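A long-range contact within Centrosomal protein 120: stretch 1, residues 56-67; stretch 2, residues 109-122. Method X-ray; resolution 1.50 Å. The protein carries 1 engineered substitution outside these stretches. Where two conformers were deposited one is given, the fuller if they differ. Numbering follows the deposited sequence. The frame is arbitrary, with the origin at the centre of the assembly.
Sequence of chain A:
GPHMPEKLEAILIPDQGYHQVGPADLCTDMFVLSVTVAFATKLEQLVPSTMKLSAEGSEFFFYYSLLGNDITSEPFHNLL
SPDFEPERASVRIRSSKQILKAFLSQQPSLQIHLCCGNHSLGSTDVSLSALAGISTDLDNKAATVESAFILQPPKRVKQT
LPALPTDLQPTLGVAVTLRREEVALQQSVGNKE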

# COMPACT_ATOMS: atom_id res chain seq x y z
N GLU A 56 -7.03 11.60 23.23
CA GLU A 56 -7.87 11.62 22.04
C GLU A 56 -7.16 12.19 20.82
O GLU A 56 -7.57 11.91 19.69
N GLY A 57 -6.09 12.96 21.03
CA GLY A 57 -5.22 13.36 19.94
C GLY A 57 -4.63 12.16 19.24
O GLY A 57 -4.11 12.26 18.13
N SER A 58 -4.70 11.00 19.91
CA SER A 58 -4.40 9.73 19.27
C SER A 58 -5.44 9.44 18.20
O SER A 58 -6.50 8.86 18.47
N GLU A 59 -5.14 9.88 16.99
CA GLU A 59 -5.93 9.59 15.80
C GLU A 59 -4.95 9.07 14.76
O GLU A 59 -3.99 9.76 14.42
N PHE A 60 -5.15 7.84 14.30
CA PHE A 60 -4.16 7.14 13.51
C PHE A 60 -4.71 6.87 12.11
O PHE A 60 -5.92 6.75 11.92
N PHE A 61 -3.81 6.81 11.13
CA PHE A 61 -4.23 6.57 9.76
C PHE A 61 -3.02 6.03 9.00
O PHE A 61 -1.89 6.10 9.47
N PHE A 62 -3.29 5.48 7.83
CA PHE A 62 -2.21 5.00 6.96
C PHE A 62 -1.95 5.98 5.83
O PHE A 62 -2.88 6.61 5.30
N TYR A 63 -0.68 6.12 5.47
CA TYR A 63 -0.26 6.96 4.37
C TYR A 63 0.61 6.15 3.42
O TYR A 63 1.47 5.38 3.85
N TYR A 64 0.42 6.37 2.12
CA TYR A 64 1.38 5.88 1.14
C TYR A 64 1.29 6.71 -0.12
O TYR A 64 0.28 7.39 -0.37
N SER A 65 2.36 6.67 -0.91
CA SER A 65 2.42 7.31 -2.21
C SER A 65 2.25 6.23 -3.27
O SER A 65 3.05 5.29 -3.34
N LEU A 66 1.20 6.35 -4.09
CA LEU A 66 0.92 5.39 -5.15
C LEU A 66 1.10 6.11 -6.48
O LEU A 66 0.30 6.98 -6.83
N LEU A 67 2.17 5.77 -7.19
CA LEU A 67 2.55 6.43 -8.44
C LEU A 67 2.52 7.96 -8.31
O LEU A 67 1.97 8.67 -9.15
N SER A 109 9.57 -0.46 -3.88
CA SER A 109 8.44 -0.93 -3.10
C SER A 109 7.58 0.23 -2.62
O SER A 109 8.04 1.36 -2.41
N LEU A 110 6.29 -0.05 -2.50
CA LEU A 110 5.38 0.86 -1.84
C LEU A 110 5.70 0.87 -0.35
O LEU A 110 5.88 -0.19 0.25
N GLN A 111 5.80 2.06 0.24
CA GLN A 111 6.04 2.19 1.67
C GLN A 111 4.77 2.70 2.34
O GLN A 111 4.38 3.86 2.16
N ILE A 112 4.13 1.84 3.11
CA ILE A 112 2.89 2.20 3.80
C ILE A 112 3.24 2.54 5.24
O ILE A 112 3.84 1.72 5.94
N HIS A 113 2.86 3.73 5.68
CA HIS A 113 3.20 4.24 7.00
C HIS A 113 1.96 4.24 7.88
O HIS A 113 0.88 4.66 7.45
N LEU A 114 2.13 3.81 9.12
CA LEU A 114 1.16 4.11 10.16
C LEU A 114 1.53 5.45 10.76
O LEU A 114 2.67 5.65 11.19
N CYS A 115 0.58 6.39 10.77
CA CYS A 115 0.87 7.76 11.17
C CYS A 115 -0.03 8.20 12.31
O CYS A 115 -1.14 7.69 12.48
N CYS A 116 0.47 9.15 13.09
CA CYS A 116 -0.34 9.90 14.04
C CYS A 116 0.06 11.36 13.88
O CYS A 116 1.22 11.71 14.11
N GLY A 117 -0.89 12.20 13.47
CA GLY A 117 -0.55 13.58 13.17
C GLY A 117 0.49 13.63 12.07
O GLY A 117 0.32 13.04 10.99
N ASN A 118 1.60 14.32 12.33
CA ASN A 118 2.66 14.45 11.35
C ASN A 118 3.82 13.49 11.60
O ASN A 118 4.92 13.71 11.08
N HIS A 119 3.60 12.43 12.37
CA HIS A 119 4.65 11.48 12.70
C HIS A 119 4.35 10.11 12.11
O HIS A 119 3.22 9.61 12.21
N SER A 120 5.37 9.49 11.54
CA SER A 120 5.31 8.09 11.16
C SER A 120 5.72 7.25 12.36
O SER A 120 6.81 7.44 12.91
N LEU A 121 4.85 6.35 12.77
CA LEU A 121 5.15 5.40 13.82
C LEU A 121 5.79 4.13 13.30
O LEU A 121 6.39 3.37 14.07
N GLY A 122 5.68 3.87 12.01
CA GLY A 122 6.25 2.66 11.47
C GLY A 122 5.85 2.53 10.03
O GLY A 122 4.90 3.18 9.59

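Neighbouring antiparallel strands sort their side chains by alternation, and, within that register, the rotamer of each residue helps determine which neighbouring atoms it meets. Centrosomal protein 120 offers a compact example. The register is set by two hydrogen-bonded pairs: Phe61 N and O bond to Cys115 O and N at 3.1 and 2.8 Å, and Tyr63 N and O to His113 O and N at 2.9 and 2.8 Å. Phe61, Tyr63, His113 and Cys115 consequently share one face of the sheet, whereas Phe62 and Leu114 lie on the other, with Phe60 and Cys116.

On the first face, Phe61 adopts chi1 p (61°), which brings the end of its side chain nearer the partner strand than its CB direction alone would suggest. The ring lies over Cys115: Cys115 CB sits 3.8 Å from the Phe61 ring centroid, 22° off the normal, a CH-pi contact over the ring face. The m rotamer of Cys115 places its SG 4.8 Å from the same centroid, obliquely, and 4.0 Å from Tyr63 CB, so the sulfur touches two aromatic residues. Beyond Cys115, Phe61 CZ reaches Gly117 O at 3.6 Å, near the plane of the ring. Tyr63 is t, and its CD2 approaches His113 CD2 at 4.2 Å, edge-on to the tyrosine ring; its hydroxyl is hydrogen-bonded elsewhere in the structure. His113, at m, turns its imidazole so that ND1 hydrogen-bonds Ser120 OG at 2.7 Å, tying together the two strands of its own hairpin.

The opposite face is buried and apolar. Phe60 and Phe62 both take m. Phe60 CD1 lies 3.8 Å from Cys116 CB, and Phe60 CE1 meets Leu121 CD1 at 3.8 Å at the ring edge, while Cys116, at t, sets SG 4.5 Å from the Phe60 ring centroid. The t, p rotamer of Leu114 brings the end of its side chain nearer stretch 1, where its CD1 is 3.8 Å from Phe62 CE1 and 4.1 Å from Phe60 CB, a single methyl serving both phenylalanines.

Farther along, Tyr64 returns to p, with its CB 3.9 Å from Ile112 CG1 and its CD2 3.9 Å from Leu110 CD1. Leu110 (t, p) starts sideways, but its end comes nearer, and CD1 also lies 3.1 Å from Ser65 O. Here water replaces direct backbone pairing: one water accepts from Ser65 N (3.0 Å) and donates to Gln111 O (2.6 Å), and a second donates to Ser65 O (2.8 Å) and accepts from Gln111 N (3.0 Å).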

# COMPACT_ATOMS: atom_id res chain seq x y z
CB GLU A 56 -9.18 12.35 22.31
CG GLU A 56 -9.92 11.88 23.57
CD GLU A 56 -10.47 10.47 23.47
OE1 GLU A 56 -9.70 9.52 23.20
OE2 GLU A 56 -11.69 10.30 23.68
CB SER A 58 -4.34 8.60 20.30
OG SER A 58 -5.63 8.30 20.80
CB GLU A 59 -6.62 10.86 15.32
CG GLU A 59 -7.32 10.75 14.00
CD GLU A 59 -8.33 11.86 13.79
OE1 GLU A 59 -9.35 11.88 14.51
OE2 GLU A 59 -8.10 12.73 12.91
CB PHE A 60 -3.76 5.81 14.19
CG PHE A 60 -3.34 5.98 15.63
CD1 PHE A 60 -2.02 6.24 15.95
CD2 PHE A 60 -4.27 5.89 16.65
CE1 PHE A 60 -1.63 6.41 17.28
CE2 PHE A 60 -3.88 6.06 17.98
CZ PHE A 60 -2.56 6.31 18.28
CB PHE A 61 -4.76 7.84 9.09
CG PHE A 61 -3.74 8.95 9.01
CD1 PHE A 61 -3.56 9.82 10.08
CD2 PHE A 61 -2.95 9.12 7.88
CE1 PHE A 61 -2.62 10.84 10.02
CE2 PHE A 61 -2.00 10.13 7.81
CZ PHE A 61 -1.83 10.99 8.89
CB PHE A 62 -2.52 3.61 6.41
CG PHE A 62 -2.71 2.59 7.49
CD1 PHE A 62 -1.62 2.04 8.15
CD2 PHE A 62 -3.99 2.23 7.90
CE1 PHE A 62 -1.80 1.13 9.18
CE2 PHE A 62 -4.18 1.32 8.92
CZ PHE A 62 -3.08 0.76 9.57
CB TYR A 63 0.56 8.18 4.85
CG TYR A 63 1.36 8.78 3.72
CD1 TYR A 63 0.75 9.64 2.81
CD2 TYR A 63 2.70 8.46 3.52
CE1 TYR A 63 1.44 10.17 1.75
CE2 TYR A 63 3.40 8.98 2.44
CZ TYR A 63 2.77 9.84 1.57
OH TYR A 63 3.45 10.39 0.51
CB TYR A 64 1.21 4.40 0.82
CG TYR A 64 -0.18 3.99 0.42
CD1 TYR A 64 -1.11 3.62 1.38
CD2 TYR A 64 -0.56 3.94 -0.92
CE1 TYR A 64 -2.40 3.23 1.02
CE2 TYR A 64 -1.82 3.54 -1.29
CZ TYR A 64 -2.74 3.19 -0.33
OH TYR A 64 -4.00 2.80 -0.69
CB SER A 65 3.77 8.00 -2.37
OG SER A 65 3.84 8.65 -3.62
CB LEU A 66 -0.49 4.82 -5.01
CG LEU A 66 -0.91 3.78 -6.08
CD1 LEU A 66 -0.04 2.54 -6.03
CD2 LEU A 66 -2.36 3.40 -5.89
CB LEU A 67 1.72 5.94 -9.63
CG LEU A 67 1.80 4.45 -9.94
CD1 LEU A 67 1.06 4.14 -11.23
CD2 LEU A 67 3.23 3.96 -9.99
CB SER A 109 8.91 -1.76 -1.90
OG SER A 109 9.33 -3.05 -2.32
CB LEU A 110 3.96 0.34 -2.08
CG LEU A 110 2.74 1.11 -1.63
CD1 LEU A 110 2.58 2.34 -2.49
CD2 LEU A 110 1.54 0.20 -1.78
CB GLN A 111 7.24 3.09 1.96
CG GLN A 111 8.57 2.35 1.86
CD GLN A 111 9.76 3.22 2.21
OE1 GLN A 111 9.78 4.42 1.90
NE2 GLN A 111 10.75 2.63 2.87
CB ILE A 112 1.85 1.08 3.72
CG1 ILE A 112 1.51 0.79 2.25
CG2 ILE A 112 0.61 1.48 4.53
CD1 ILE A 112 0.61 -0.41 2.07
CB HIS A 113 3.70 5.68 6.90
CG HIS A 113 5.06 5.81 6.29
ND1 HIS A 113 6.18 6.09 7.03
CD2 HIS A 113 5.47 5.68 5.01
CE1 HIS A 113 7.23 6.13 6.23
NE2 HIS A 113 6.83 5.88 5.00
CB LEU A 114 1.17 3.04 11.25
CG LEU A 114 0.36 3.39 12.50
CD1 LEU A 114 -1.13 3.45 12.17
CD2 LEU A 114 0.63 2.42 13.67
CB CYS A 115 0.64 8.72 10.02
SG CYS A 115 1.75 8.41 8.66
CB CYS A 116 -0.08 9.43 15.47
SG CYS A 116 -1.11 10.29 16.69
CB ASN A 118 3.14 15.90 11.26
CG ASN A 118 2.11 16.81 10.63
OD1 ASN A 118 1.59 16.52 9.55
ND2 ASN A 118 1.78 17.90 11.31
CB HIS A 119 4.74 11.28 14.21
CG HIS A 119 5.23 12.48 14.95
ND1 HIS A 119 4.39 13.28 15.69
CD2 HIS A 119 6.47 13.02 15.05
CE1 HIS A 119 5.09 14.26 16.22
NE2 HIS A 119 6.35 14.13 15.85
CB SER A 120 6.22 7.80 9.97
OG SER A 120 6.25 6.41 9.70
CB LEU A 121 3.85 5.02 14.53
CG LEU A 121 3.16 6.16 15.27
CD1 LEU A 121 1.84 5.67 15.85
CD2 LEU A 121 4.07 6.68 16.36
O HOH W 1 4.88 5.73 0.39
O HOH W 2 5.11 4.27 -1.74